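Local coordinates for putative glyoxalase superfamily protein (Ralstonia eutropha, PDB 3IUZ) that probably acts as an iron(II)-dependent dioxygenase of the 2-oxoadipate dioxygenase/decarboxylase family, within the glyoxalase superfamily, at residues P170-A175 against I197-P202. Numbering follows the deposited sequence.
Sequences PLTPRA and IGLLVP
Ala175 and Leu199 mark the tighter of two backbone approaches, their CA atoms 5.8 Å apart, where the first turn of helix 173-185 meets the C-terminal part of helix 190-200. The second lies between Pro170, in the loop leading into the first helix, and Pro202, just beyond the second in a 3-10 segment. No direct hydrogen bond joins the two segments; one water does the bridging. It donates to Pro170 O and to Leu199 O, the latter at 2.7 Å, and accepts from Thr172 N, so three backbone polar groups are served at once.

Leu199 carries most of the side-chain packing. Its CB sits 3.9 Å from Ala175 CB; chi1 (-69°) sets CG anti to the carbonyl carbon, and from there chi2 (168°) places CD1. This methyl touches Arg174 CG at 3.6 Å and lies close to Ala175 N, while CD2 faces Thr172 OG1 more loosely. Only the aliphatic base of Arg174 is used; its guanidinium NE turns to a salt bridge with Glu195, one helical turn before Leu199. On the buried side, the side chains of Leu171 and Leu200 run alongside each other in the same direction, with Leu171 CD1 3.6 Å from Leu200 CD2. Ile106 of helix 101-110 packs against both leucines. Toward the loop end, Pro170 CB lies 4.0 Å from Pro202 O, a plain van der Waals approach; that oxygen accepts a hydrogen bond from Gln207 NE2.

Thr172 is the N-cap of helix 173-185: chi1 of 73° swings OG1 back over the main chain, where it accepts from Ala175 N at 3.1 Å. The whole is a helical hairpin, the capped start of one helix packed on the end of the next, with the short strand 187-188 in the connection.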
loop_
_atom_site.group_PDB
_atom_site.type_symbol
_atom_site.label_atom_id
_atom_site.label_comp_id
_atom_site.label_asym_id
_atom_site.label_seq_id
_atom_site.Cartn_x
_atom_site.Cartn_y
_atom_site.Cartn_z
ATOM N N PRO A 170 10.848 -4.614 -10.591
ATOM C CA PRO A 170 9.910 -5.736 -10.558
ATOM C C PRO A 170 8.844 -5.772 -11.652
ATOM O O PRO A 170 8.164 -6.785 -11.813
ATOM C CB PRO A 170 9.218 -5.525 -9.205
ATOM C CG PRO A 170 9.110 -4.022 -9.166
ATOM C CD PRO A 170 10.430 -3.551 -9.655
ATOM N N LEU A 171 8.695 -4.699 -12.410
ATOM C CA LEU A 171 7.618 -4.620 -13.418
ATOM C C LEU A 171 8.066 -5.270 -14.735
ATOM O O LEU A 171 8.668 -4.633 -15.572
ATOM C CB LEU A 171 7.252 -3.151 -13.634
ATOM C CG LEU A 171 5.936 -2.958 -14.425
ATOM C CD1 LEU A 171 4.745 -3.438 -13.658
ATOM C CD2 LEU A 171 5.756 -1.473 -14.814
ATOM N N THR A 172 7.707 -6.522 -14.917
ATOM C CA THR A 172 8.250 -7.345 -15.962
ATOM C C THR A 172 7.649 -6.943 -17.346
ATOM O O THR A 172 6.633 -6.239 -17.405
ATOM C CB THR A 172 7.935 -8.811 -15.708
ATOM O OG1 THR A 172 6.550 -9.066 -15.957
ATOM C CG2 THR A 172 8.367 -9.279 -14.286
ATOM N N PRO A 173 8.235 -7.453 -18.436
ATOM C CA PRO A 173 7.687 -7.134 -19.755
ATOM C C PRO A 173 6.279 -7.648 -19.967
ATOM O O PRO A 173 5.486 -7.008 -20.637
ATOM C CB PRO A 173 8.637 -7.818 -20.723
ATOM C CG PRO A 173 9.877 -8.189 -19.939
ATOM C CD PRO A 173 9.594 -8.030 -18.506
ATOM N N ARG A 174 5.997 -8.825 -19.431
ATOM C CA ARG A 174 4.671 -9.385 -19.517
ATOM C C ARG A 174 3.698 -8.512 -18.710
ATOM O O ARG A 174 2.550 -8.314 -19.135
ATOM C CB ARG A 174 4.691 -10.812 -18.994
ATOM C CG ARG A 174 3.336 -11.465 -19.012
ATOM C CD ARG A 174 2.861 -11.798 -20.430
ATOM N NE ARG A 174 1.569 -12.470 -20.361
ATOM C CZ ARG A 174 0.706 -12.566 -21.364
ATOM N NH1 ARG A 174 0.971 -12.069 -22.587
ATOM N NH2 ARG A 174 -0.437 -13.136 -21.139
ATOM N N ALA A 175 4.143 -8.018 -17.548
ATOM C CA ALA A 175 3.301 -7.158 -16.711
ATOM C C ALA A 175 2.930 -5.907 -17.533
ATOM O O ALA A 175 1.775 -5.466 -17.558
ATOM C CB ALA A 175 4.018 -6.739 -15.386
ATOM N N ILE A 197 -2.554 -9.294 -12.095
ATOM C CA ILE A 197 -2.529 -9.061 -10.643
ATOM C C ILE A 197 -1.339 -9.806 -10.014
ATOM O O ILE A 197 -0.594 -9.249 -9.206
ATOM C CB ILE A 197 -3.862 -9.461 -9.984
ATOM C CG1 ILE A 197 -4.953 -8.505 -10.411
ATOM C CG2 ILE A 197 -3.725 -9.572 -8.443
ATOM C CD1 ILE A 197 -6.401 -9.086 -10.155
ATOM N N GLY A 198 -1.160 -11.053 -10.398
ATOM C CA GLY A 198 -0.047 -11.866 -9.887
ATOM C C GLY A 198 1.315 -11.225 -10.143
ATOM O O GLY A 198 2.231 -11.370 -9.349
ATOM N N LEU A 199 1.434 -10.525 -11.268
ATOM C CA LEU A 199 2.703 -9.941 -11.681
ATOM C C LEU A 199 2.882 -8.614 -11.031
ATOM O O LEU A 199 4.026 -8.185 -10.835
ATOM C CB LEU A 199 2.773 -9.755 -13.191
ATOM C CG LEU A 199 2.850 -11.050 -14.016
ATOM C CD1 LEU A 199 2.612 -10.715 -15.525
ATOM C CD2 LEU A 199 4.213 -11.709 -13.756
ATOM N N LEU A 200 1.785 -7.962 -10.671
ATOM C CA LEU A 200 1.903 -6.654 -10.039
ATOM C C LEU A 200 2.174 -6.746 -8.547
ATOM O O LEU A 200 2.831 -5.856 -7.987
ATOM C CB LEU A 200 0.654 -5.797 -10.262
ATOM C CG LEU A 200 0.398 -5.378 -11.720
ATOM C CD1 LEU A 200 -0.885 -4.516 -11.802
ATOM C CD2 LEU A 200 1.621 -4.595 -12.316
ATOM N N VAL A 201 1.649 -7.780 -7.899
ATOM C CA VAL A 201 1.769 -7.867 -6.449
ATOM C C VAL A 201 3.243 -7.790 -5.966
ATOM O O VAL A 201 3.525 -7.052 -4.990
ATOM C CB VAL A 201 1.002 -9.074 -5.892
ATOM C CG1 VAL A 201 1.490 -9.437 -4.458
ATOM C CG2 VAL A 201 -0.536 -8.808 -5.960
ATOM N N PRO A 202 4.180 -8.455 -6.654
ATOM C CA PRO A 202 5.584 -8.363 -6.228
ATOM C C PRO A 202 6.256 -7.003 -6.396
ATOM O O PRO A 202 7.373 -6.829 -5.897
ATOM C CB PRO A 202 6.279 -9.460 -7.076
ATOM C CG PRO A 202 5.190 -10.447 -7.346
ATOM C CD PRO A 202 4.015 -9.513 -7.659
HETATM O O HOH W 1 5.768 -7.267 -12.752
#